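PDB 5OD4: secreted in xylem 3 from Fusarium oxysporum, which is a secreted effector (Avr2) of a fungal plant pathogen, with immune-suppressing activity separable from its recognition by the host, its biochemical function being unknown. Local coordinates for residues 5-10 against 78-83; 34-39 against 47-52; 60-65 against 108-113. All coordinates share one frame; numbering follows the deposited sequence.

Interaction 1 (5-10 against 78-83); sequences CVFPGR and EIEVRR
The carboxylate of Glu80 rises from strand 78-83 into the curl of backbone at residues 5-7 and is gripped there by two successive amides. Val6 N donates to Glu80 OE2 at 2.9 Å, from the syn side and somewhat out of the carboxylate plane. Phe7 N reaches the other oxygen, Glu80 OE1, at 3.1 Å and uses its syn lone pair; its N-H...O angle of 165° makes the bond nearly straight. The two bonds, one to each oxygen, should restrain rotation of the carboxylate about its last bond. The side chain reaches this far with its chain extended beyond CG, CD standing anti to CA (chi2 -178°). A bridging water donates to Glu80 OE1 and to Phe7 O, so OE1 accepts from a second donor. Glu78 OE2 lies only 2.5 Å from Glu80 OE2, a separation at which one of the two acids probably holds a proton.

Around the carboxylate, the side chains of Val6 and Phe7 each cross that of Glu80 at about a right angle. Phe7 brings CD2 to 3.5 Å from Glu80 OE1, with ring and carboxylate planes 55° apart, while Val6 CG1 sits over the centre of the Phe7 ring. Cys5 CB lies 3.4 Å from Glu80 OE1. Farther along the strand, Pro8 CD lies over one face of the Arg82 guanidinium and 3.6 Å from Arg82 CD; Arg82 NH2 is hydrogen-bonded to Ala92 O.

The N-terminal loop thus packs across strand 77-85, which runs between strands 119-127 and 94-101. A disulfide from Cys5 to Cys95 ties the loop to strand 94-101, and Phe7 leans on Thr124 and Ser126 of strand 119-127.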
loop_
_atom_site.group_PDB
_atom_site.type_symbol
_atom_site.label_atom_id
_atom_site.label_comp_id
_atom_site.label_asym_id
_atom_site.label_seq_id
_atom_site.Cartn_x
_atom_site.Cartn_y
_atom_site.Cartn_z
ATOM N N CYS A 5 -11.776 1.073 5.953
ATOM C CA CYS A 5 -10.465 1.517 6.428
ATOM C C CYS A 5 -10.606 1.945 7.882
ATOM O O CYS A 5 -11.370 2.852 8.197
ATOM C CB CYS A 5 -9.961 2.683 5.583
ATOM S SG CYS A 5 -9.275 2.289 3.976
ATOM N N VAL A 6 -9.849 1.294 8.765
ATOM C CA VAL A 6 -9.856 1.665 10.171
ATOM C C VAL A 6 -9.046 2.938 10.421
ATOM O O VAL A 6 -9.283 3.621 11.432
ATOM C CB VAL A 6 -9.447 0.488 11.069
ATOM C CG1 VAL A 6 -7.946 0.322 11.103
ATOM C CG2 VAL A 6 -10.053 0.629 12.457
ATOM N N PHE A 7 -8.093 3.259 9.536
ATOM C CA PHE A 7 -7.289 4.469 9.644
ATOM C C PHE A 7 -7.773 5.448 8.566
ATOM O O PHE A 7 -8.066 5.004 7.452
ATOM C CB PHE A 7 -5.820 4.145 9.384
ATOM C CG PHE A 7 -5.267 3.071 10.274
ATOM C CD1 PHE A 7 -5.109 3.295 11.649
ATOM C CD2 PHE A 7 -4.940 1.815 9.762
ATOM C CE1 PHE A 7 -4.583 2.305 12.469
ATOM C CE2 PHE A 7 -4.433 0.825 10.586
ATOM C CZ PHE A 7 -4.255 1.064 11.942
ATOM N N PRO A 8 -7.857 6.746 8.845
ATOM C CA PRO A 8 -7.323 7.446 10.024
ATOM C C PRO A 8 -8.319 7.602 11.157
ATOM O O PRO A 8 -8.056 8.390 12.088
ATOM C CB PRO A 8 -6.935 8.822 9.449
ATOM C CG PRO A 8 -7.975 9.036 8.387
ATOM C CD PRO A 8 -8.135 7.699 7.745
ATOM N N GLY A 9 -9.444 6.890 11.128
ATOM C CA GLY A 9 -10.336 6.965 12.280
ATOM C C GLY A 9 -9.648 6.631 13.590
ATOM O O GLY A 9 -9.859 7.328 14.597
ATOM N N ARG A 10 -8.867 5.558 13.570
ATOM C CA ARG A 10 -7.937 5.250 14.633
ATOM C C ARG A 10 -6.562 5.828 14.319
ATOM O O ARG A 10 -6.203 6.030 13.163
ATOM C CB ARG A 10 -7.796 3.758 14.826
ATOM C CG ARG A 10 -8.996 3.078 15.462
ATOM C CD ARG A 10 -8.669 1.639 15.792
ATOM N NE ARG A 10 -9.814 0.867 16.264
ATOM C CZ ARG A 10 -9.820 -0.457 16.306
ATOM N NH1 ARG A 10 -8.768 -1.156 15.917
ATOM N NH2 ARG A 10 -10.902 -1.091 16.760
ATOM N N GLU A 78 -3.005 -5.347 9.022
ATOM C CA GLU A 78 -3.960 -4.618 8.200
ATOM C C GLU A 78 -3.183 -3.724 7.243
ATOM O O GLU A 78 -2.281 -2.991 7.666
ATOM C CB GLU A 78 -4.856 -3.790 9.126
ATOM C CG GLU A 78 -5.873 -2.894 8.446
ATOM C CD GLU A 78 -7.025 -3.611 7.808
ATOM O OE1 GLU A 78 -7.102 -4.836 7.809
ATOM O OE2 GLU A 78 -7.926 -2.890 7.276
ATOM N N ILE A 79 -3.542 -3.767 5.954
ATOM C CA ILE A 79 -2.908 -2.974 4.915
ATOM C C ILE A 79 -4.014 -2.186 4.223
ATOM O O ILE A 79 -4.989 -2.766 3.760
ATOM C CB ILE A 79 -2.194 -3.878 3.899
ATOM C CG1 ILE A 79 -1.137 -4.743 4.564
ATOM C CG2 ILE A 79 -1.581 -3.048 2.790
ATOM C CD1 ILE A 79 -0.793 -5.982 3.795
ATOM N N GLU A 80 -3.893 -0.850 4.207
ATOM C CA GLU A 80 -4.953 -0.001 3.666
ATOM C C GLU A 80 -4.396 1.020 2.733
ATOM O O GLU A 80 -3.362 1.635 3.019
ATOM C CB GLU A 80 -5.718 0.692 4.812
ATOM C CG GLU A 80 -6.350 -0.249 5.787
ATOM C CD GLU A 80 -7.144 0.386 6.911
ATOM O OE1 GLU A 80 -7.123 1.622 7.093
ATOM O OE2 GLU A 80 -7.843 -0.402 7.611
ATOM N N VAL A 81 -5.144 1.282 1.662
ATOM C CA VAL A 81 -4.868 2.381 0.750
ATOM C C VAL A 81 -6.082 3.291 0.695
ATOM O O VAL A 81 -7.196 2.827 0.378
ATOM C CB VAL A 81 -4.514 1.895 -0.664
ATOM C CG1 VAL A 81 -4.305 3.076 -1.593
ATOM C CG2 VAL A 81 -3.298 0.990 -0.625
ATOM N N ARG A 82 -5.867 4.574 0.966
ATOM C CA ARG A 82 -6.855 5.611 0.696
ATOM C C ARG A 82 -6.397 6.411 -0.513
ATOM O O ARG A 82 -5.200 6.523 -0.790
ATOM C CB ARG A 82 -7.033 6.541 1.898
ATOM C CG ARG A 82 -7.492 5.776 3.129
ATOM C CD ARG A 82 -7.801 6.642 4.323
ATOM N NE ARG A 82 -9.017 7.368 4.120
ATOM C CZ ARG A 82 -9.162 8.673 3.885
ATOM N NH1 ARG A 82 -8.170 9.511 3.736
ATOM N NH2 ARG A 82 -10.376 9.078 3.782
ATOM N N ARG A 83 -7.365 6.954 -1.252
ATOM C CA ARG A 83 -7.043 7.848 -2.373
ATOM C C ARG A 83 -7.710 9.196 -2.138
ATOM O O ARG A 83 -8.881 9.256 -1.717
ATOM C CB ARG A 83 -7.407 7.236 -3.722
ATOM C CG ARG A 83 -8.892 7.047 -3.984
ATOM C CD ARG A 83 -9.134 6.471 -5.372
ATOM N NE ARG A 83 -10.551 6.324 -5.639
ATOM C CZ ARG A 83 -11.073 5.931 -6.790
ATOM N NH1 ARG A 83 -10.283 5.731 -7.838
ATOM N NH2 ARG A 83 -12.381 5.794 -6.928
HETATM O O HOH W 1 -6.304 3.803 5.649
#

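Interaction 2 (34-39 against 47-52); sequences RDPPYE and NHRIYE. With EDO (1,2-ethanediol), chain C; EDO (1,2-ethanediol), chain E.
Arg49 NH1 is gripped by two acceptors at once: Asp35 OD1, in a salt bridge of 2.8 Å, and Pro36 O, also 2.8 Å from NH1. Both lie close to the guanidinium plane, and the N-H...O angle to Asp35 OD1 is 170°. The carboxylate and guanidinium planes are nonetheless 80° apart, Asp35 OD1 being met on its anti side, whereas Pro36 O receives its donor on a lone pair.

The same guanidinium lies almost flat on Tyr38, the planes 15° apart, with Tyr38 CE2 over its centre. Arg49 CD sits 3.8 Å from the Tyr38 ring centroid in a CH-pi contact. The arginine chain runs extended from CG to NE, with CD and NE lying over this ring face. In the conformer given, Pro36 CG makes a second CH-pi contact, 4.0 Å from the Tyr51 ring centroid.

At the other end, Glu39 pairs with His48 as an antiparallel hydrogen-bonded pair. Glu39 O accepts from His48 N at 2.8 Å and from His48 ND1 at 3.1 Å, the latter donor standing above the carbonyl plane.

Strand 39-40 is thereby joined as an outermost strand to strand 47-53, whose other neighbour is strand 60-66. From there Asp64 provides a further partner for both Arg49 and Tyr51, while Ile50 packs on Thr19 and Phe21 of strand 17-21.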
loop_
_atom_site.group_PDB
_atom_site.type_symbol
_atom_site.label_atom_id
_atom_site.label_comp_id
_atom_site.label_asym_id
_atom_site.label_seq_id
_atom_site.Cartn_x
_atom_site.Cartn_y
_atom_site.Cartn_z
ATOM N N ARG A 34 9.802 -7.036 -13.859
ATOM C CA ARG A 34 8.964 -8.146 -13.372
ATOM C C ARG A 34 9.057 -8.371 -11.859
ATOM O O ARG A 34 8.180 -8.995 -11.271
ATOM C CB ARG A 34 9.334 -9.458 -14.077
ATOM C CG ARG A 34 9.292 -9.442 -15.604
ATOM C CD ARG A 34 9.590 -10.817 -16.206
ATOM N NE ARG A 34 10.960 -11.294 -15.934
ATOM C CZ ARG A 34 11.348 -12.060 -14.907
ATOM N NH1 ARG A 34 10.490 -12.478 -13.976
ATOM N NH2 ARG A 34 12.628 -12.412 -14.803
ATOM N N ASP A 35 10.139 -7.871 -11.267
ATOM C CA ASP A 35 10.505 -8.093 -9.855
ATOM C C ASP A 35 11.246 -6.850 -9.181
ATOM O O ASP A 35 12.414 -6.929 -8.862
ATOM C CB ASP A 35 11.352 -9.376 -9.800
ATOM C CG ASP A 35 11.329 -10.063 -8.444
ATOM O OD1 ASP A 35 10.422 -9.786 -7.609
ATOM O OD2 ASP A 35 12.222 -10.910 -8.225
ATOM N N PRO A 36 10.581 -5.683 -9.021
ATOM C CA PRO A 36 11.192 -4.462 -8.467
ATOM C C PRO A 36 11.554 -4.576 -6.970
ATOM O O PRO A 36 11.058 -5.460 -6.265
ATOM C CB PRO A 36 10.156 -3.352 -8.736
ATOM C CG PRO A 36 9.050 -4.013 -9.516
ATOM C CD PRO A 36 9.149 -5.495 -9.271
ATOM N N PRO A 37 12.472 -3.714 -6.464
ATOM C CA PRO A 37 13.007 -3.972 -5.111
ATOM C C PRO A 37 12.011 -3.764 -4.007
ATOM O O PRO A 37 11.306 -2.790 -3.958
ATOM C CB PRO A 37 14.143 -2.916 -4.984
ATOM C CG PRO A 37 14.540 -2.635 -6.387
ATOM C CD PRO A 37 13.242 -2.650 -7.131
ATOM N N TYR A 38 12.005 -4.688 -3.058
ATOM C CA TYR A 38 11.393 -4.438 -1.778
ATOM C C TYR A 38 12.223 -3.484 -0.953
ATOM O O TYR A 38 13.464 -3.532 -1.013
ATOM C CB TYR A 38 11.195 -5.770 -1.008
ATOM C CG TYR A 38 10.000 -6.582 -1.446
ATOM C CD1 TYR A 38 8.766 -6.394 -0.861
ATOM C CD2 TYR A 38 10.087 -7.573 -2.407
ATOM C CE1 TYR A 38 7.661 -7.167 -1.187
ATOM C CE2 TYR A 38 9.002 -8.360 -2.743
ATOM C CZ TYR A 38 7.784 -8.153 -2.125
ATOM O OH TYR A 38 6.693 -8.917 -2.420
ATOM N N GLU A 39 11.557 -2.680 -0.118
ATOM C CA GLU A 39 12.178 -1.778 0.842
ATOM C C GLU A 39 11.565 -2.015 2.193
ATOM O O GLU A 39 10.411 -2.406 2.301
ATOM C CB GLU A 39 12.002 -0.332 0.408
ATOM C CG GLU A 39 12.700 -0.063 -0.904
ATOM C CD GLU A 39 12.985 1.364 -1.212
ATOM O OE1 GLU A 39 12.473 2.255 -0.495
ATOM O OE2 GLU A 39 13.723 1.585 -2.226
ATOM N N ASN A 47 8.495 -5.757 4.782
ATOM C CA ASN A 47 8.954 -5.068 3.595
ATOM C C ASN A 47 7.786 -4.744 2.670
ATOM O O ASN A 47 6.724 -5.379 2.748
ATOM C CB ASN A 47 9.983 -5.894 2.858
ATOM C CG ASN A 47 11.256 -6.113 3.661
ATOM O OD1 ASN A 47 11.663 -5.238 4.406
ATOM N ND2 ASN A 47 11.898 -7.244 3.433
ATOM N N HIS A 48 7.988 -3.781 1.767
ATOM C CA HIS A 48 6.956 -3.397 0.827
ATOM C C HIS A 48 7.569 -2.955 -0.477
ATOM O O HIS A 48 8.741 -2.567 -0.546
ATOM C CB HIS A 48 6.057 -2.277 1.391
ATOM C CG HIS A 48 6.687 -0.915 1.368
ATOM N ND1 HIS A 48 7.875 -0.595 1.982
ATOM C CD2 HIS A 48 6.272 0.211 0.746
ATOM C CE1 HIS A 48 8.149 0.679 1.735
ATOM N NE2 HIS A 48 7.190 1.199 1.001
ATOM N N ARG A 49 6.758 -2.962 -1.537
ATOM C CA ARG A 49 7.139 -2.310 -2.775
ATOM C C ARG A 49 5.904 -1.749 -3.435
ATOM O O ARG A 49 4.828 -2.331 -3.359
ATOM C CB ARG A 49 7.913 -3.238 -3.715
ATOM C CG ARG A 49 7.223 -4.547 -4.016
ATOM C CD ARG A 49 8.072 -5.392 -4.943
ATOM N NE ARG A 49 7.357 -6.596 -5.318
ATOM C CZ ARG A 49 7.887 -7.581 -6.001
ATOM N NH1 ARG A 49 9.158 -7.552 -6.383
ATOM N NH2 ARG A 49 7.144 -8.629 -6.280
ATOM N N ILE A 50 6.086 -0.610 -4.100
ATOM C CA ILE A 50 5.041 0.130 -4.795
ATOM C C ILE A 50 5.557 0.342 -6.201
ATOM O O ILE A 50 6.631 0.921 -6.379
ATOM C CB ILE A 50 4.754 1.476 -4.104
ATOM C CG1 ILE A 50 4.366 1.295 -2.625
ATOM C CG2 ILE A 50 3.685 2.220 -4.872
ATOM C CD1 ILE A 50 4.383 2.565 -1.814
ATOM N N TYR A 51 4.843 -0.167 -7.193
ATOM C CA TYR A 51 5.367 -0.200 -8.550
ATOM C C TYR A 51 4.253 -0.252 -9.544
ATOM O O TYR A 51 3.094 -0.249 -9.179
ATOM C CB TYR A 51 6.353 -1.361 -8.716
ATOM C CG TYR A 51 5.767 -2.729 -8.519
ATOM C CD1 TYR A 51 5.546 -3.247 -7.242
ATOM C CD2 TYR A 51 5.463 -3.533 -9.589
ATOM C CE1 TYR A 51 5.041 -4.522 -7.053
ATOM C CE2 TYR A 51 4.995 -4.825 -9.409
ATOM C CZ TYR A 51 4.792 -5.322 -8.148
ATOM O OH TYR A 51 4.349 -6.619 -7.983
ATOM N N GLU A 52 4.611 -0.279 -10.825
ATOM C CA GLU A 52 3.634 -0.413 -11.901
ATOM C C GLU A 52 3.946 -1.624 -12.754
ATOM O O GLU A 52 5.101 -2.048 -12.871
ATOM C CB GLU A 52 3.585 0.855 -12.759
ATOM C CG GLU A 52 3.037 2.033 -11.918
ATOM C CD GLU A 52 3.421 3.413 -12.433
ATOM O OE1 GLU A 52 4.475 3.537 -13.093
ATOM O OE2 GLU A 52 2.611 4.354 -12.250
HETATM C C1 EDO C . 9.173 0.840 -2.315
HETATM O O1 EDO C . 8.687 0.580 -3.678
HETATM C C2 EDO C . 9.827 2.194 -2.055
HETATM O O2 EDO C . 8.905 3.192 -2.457
HETATM C C1 EDO E . 8.794 -1.378 -11.968
HETATM O O1 EDO E . 7.844 -2.083 -12.806
HETATM C C2 EDO E . 8.605 0.149 -12.011
HETATM O O2 EDO E . 7.364 0.529 -11.393
HETATM O O HOH W 2 5.352 -8.292 -10.091
#

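Interaction 3 (60-65 against 108-113); sequences RTVIDV and PATISW
Thr61 lies over one face of the Trp113 indole, its CB 3.8 Å from the centroid of the five-membered ring and 21° off the normal. Thr61 CG2 lies 3.5 Å from Trp113 CZ2, while Ile63 CD1 meets the indole at its edge. Trp113 CG stands between the backbone N and the carbonyl carbon. A water accepts from Trp113 NE1 and is also hydrogen-bonded to Thr61 OG1.

Asp64, Thr110 and Ser112 point to the reverse face. In the conformer given, Thr110 OG1 donates to Asp64 OD1 at 2.7 Å, the two side chains lying side by side and pointing the same way. Arg60 bends at chi2 and chi3, its guanidinium lying over the Trp113 carbonyl carbon; Arg60 NH2 reaches Ser112 OG at 2.9 Å, and NH1 has Asp114 as its salt-bridge partner.

Six backbone bonds join the hydrogen-bonded pairs Thr61-Trp113, Ile63-Ile111 and Val65-Ala109, with Ile63 N to Ile111 O at 2.9 Å and 172° the straightest. The strand directions differ by 167°. Thr61, Ile63, Val65, Ala109, Ile111 and Trp113 share one face; from it Ile63, Val65, Ala109 and Trp113 meet Ile79 and Val81 of strand 77-85, in the opposing sheet. A largely apolar face packed against a second antiparallel sheet is characteristic of a beta-sandwich.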
loop_
_atom_site.group_PDB
_atom_site.type_symbol
_atom_site.label_atom_id
_atom_site.label_comp_id
_atom_site.label_asym_id
_atom_site.label_seq_id
_atom_site.Cartn_x
_atom_site.Cartn_y
_atom_site.Cartn_z
ATOM N N ARG A 60 -1.050 -0.853 -14.439
ATOM C CA ARG A 60 -1.584 -1.134 -13.126
ATOM C C ARG A 60 -0.627 -0.673 -12.077
ATOM O O ARG A 60 0.597 -0.926 -12.210
ATOM C CB ARG A 60 -1.747 -2.628 -12.965
ATOM C CG ARG A 60 -2.750 -3.297 -13.853
ATOM C CD ARG A 60 -4.178 -3.123 -13.434
ATOM N NE ARG A 60 -4.532 -3.875 -12.217
ATOM C CZ ARG A 60 -5.776 -3.894 -11.717
ATOM N NH1 ARG A 60 -6.741 -3.216 -12.312
ATOM N NH2 ARG A 60 -6.069 -4.585 -10.632
ATOM N N THR A 61 -1.117 -0.026 -11.036
ATOM C CA THR A 61 -0.324 0.258 -9.830
ATOM C C THR A 61 -0.465 -0.963 -8.909
ATOM O O THR A 61 -1.567 -1.476 -8.735
ATOM C CB THR A 61 -0.833 1.518 -9.154
ATOM O OG1 THR A 61 -0.738 2.628 -10.057
ATOM C CG2 THR A 61 -0.078 1.828 -7.868
ATOM N N VAL A 62 0.653 -1.378 -8.322
ATOM C CA VAL A 62 0.721 -2.564 -7.471
ATOM C C VAL A 62 1.431 -2.234 -6.180
ATOM O O VAL A 62 2.485 -1.569 -6.206
ATOM C CB VAL A 62 1.464 -3.717 -8.184
ATOM C CG1 VAL A 62 1.378 -4.987 -7.359
ATOM C CG2 VAL A 62 0.902 -3.959 -9.595
ATOM N N ILE A 63 0.900 -2.752 -5.075
ATOM C CA ILE A 63 1.593 -2.726 -3.795
ATOM C C ILE A 63 1.695 -4.152 -3.297
ATOM O O ILE A 63 0.685 -4.827 -3.174
ATOM C CB ILE A 63 0.869 -1.862 -2.768
ATOM C CG1 ILE A 63 0.713 -0.433 -3.290
ATOM C CG2 ILE A 63 1.618 -1.886 -1.410
ATOM C CD1 ILE A 63 0.060 0.543 -2.349
ATOM N N ASP A 64 2.914 -4.583 -2.968
ATOM C CA ASP A 64 3.158 -5.870 -2.294
ATOM C C ASP A 64 3.721 -5.603 -0.913
ATOM O O ASP A 64 4.583 -4.743 -0.747
ATOM C CB ASP A 64 4.173 -6.711 -3.076
ATOM C CG ASP A 64 3.727 -7.163 -4.423
ATOM O OD1 ASP A 64 2.547 -7.528 -4.615
ATOM O OD2 ASP A 64 4.619 -7.229 -5.346
ATOM N N VAL A 65 3.285 -6.431 0.072
ATOM C CA VAL A 65 3.787 -6.355 1.447
ATOM C C VAL A 65 4.146 -7.769 1.861
ATOM O O VAL A 65 3.339 -8.681 1.711
ATOM C CB VAL A 65 2.721 -5.767 2.373
ATOM C CG1 VAL A 65 3.221 -5.782 3.822
ATOM C CG2 VAL A 65 2.342 -4.361 1.945
ATOM N N PRO A 108 3.509 -12.397 -0.826
ATOM C CA PRO A 108 3.044 -11.067 -0.411
ATOM C C PRO A 108 1.525 -10.991 -0.282
ATOM O O PRO A 108 0.782 -11.724 -0.923
ATOM C CB PRO A 108 3.499 -10.177 -1.574
ATOM C CG PRO A 108 3.496 -11.087 -2.743
ATOM C CD PRO A 108 3.927 -12.423 -2.233
ATOM N N ALA A 109 1.100 -10.060 0.554
ATOM C CA ALA A 109 -0.220 -9.454 0.453
ATOM C C ALA A 109 -0.142 -8.418 -0.647
ATOM O O ALA A 109 0.826 -7.646 -0.692
ATOM C CB ALA A 109 -0.633 -8.822 1.763
ATOM N N THR A 110 -1.123 -8.395 -1.567
ATOM C CA THR A 110 -1.031 -7.556 -2.774
ATOM C C THR A 110 -2.326 -6.803 -2.980
ATOM O O THR A 110 -3.422 -7.349 -2.800
ATOM C CB THR A 110 -0.736 -8.460 -3.996
ATOM O OG1 THR A 110 0.507 -9.152 -3.783
ATOM C CG2 THR A 110 -0.663 -7.675 -5.264
ATOM N N ILE A 111 -2.174 -5.560 -3.405
ATOM C CA ILE A 111 -3.254 -4.700 -3.853
ATOM C C ILE A 111 -2.889 -4.147 -5.212
ATOM O O ILE A 111 -1.733 -3.789 -5.416
ATOM C CB ILE A 111 -3.466 -3.554 -2.852
ATOM C CG1 ILE A 111 -3.876 -4.075 -1.496
ATOM C CG2 ILE A 111 -4.407 -2.521 -3.385
ATOM C CD1 ILE A 111 -3.902 -3.030 -0.422
ATOM N N SER A 112 -3.860 -4.025 -6.118
ATOM C CA SER A 112 -3.555 -3.377 -7.407
ATOM C C SER A 112 -4.779 -2.689 -7.945
ATOM O O SER A 112 -5.903 -2.994 -7.561
ATOM C CB SER A 112 -3.002 -4.365 -8.423
ATOM O OG SER A 112 -3.954 -5.333 -8.818
ATOM N N TRP A 113 -4.524 -1.755 -8.859
ATOM C CA TRP A 113 -5.598 -0.953 -9.466
ATOM C C TRP A 113 -5.119 -0.371 -10.777
ATOM O O TRP A 113 -3.924 -0.316 -11.052
ATOM C CB TRP A 113 -6.104 0.131 -8.523
ATOM C CG TRP A 113 -5.106 1.171 -8.118
ATOM C CD1 TRP A 113 -4.839 2.348 -8.745
ATOM C CD2 TRP A 113 -4.303 1.166 -6.938
ATOM N NE1 TRP A 113 -3.932 3.086 -8.027
ATOM C CE2 TRP A 113 -3.589 2.376 -6.909
ATOM C CE3 TRP A 113 -4.140 0.265 -5.862
ATOM C CZ2 TRP A 113 -2.756 2.705 -5.858
ATOM C CZ3 TRP A 113 -3.284 0.607 -4.852
ATOM C CH2 TRP A 113 -2.605 1.801 -4.851
HETATM O O HOH W 3 -2.510 -6.132 -11.613
HETATM O O HOH W 4 -2.326 4.889 -9.670
#

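In the fold
Interactions 2 and 3 belong to the same sheet, in which strands 47-53 and 60-66 are neighbours, and their centres lie about 9 Å apart. Asp64 couples them: its OD2 forms a salt bridge with Arg49 NE at 2.8 Å and stands 2.7 Å from Tyr51 OH, a probable hydrogen bond, while OD1 serves interaction 3. Interaction 1 is on the other sheet, its centre about 15 Å from that of interaction 3, and the two meet through the sandwich core, with Ile79 CD1 3.5 Å from Ala109 CB and Val81 CG2 3.8 Å from Ile63 CD1. Interactions 1 and 2 do not touch; about 8 Å separates their nearest atoms. The ethanediols near interaction 2 probably come from the crystallisation liquor.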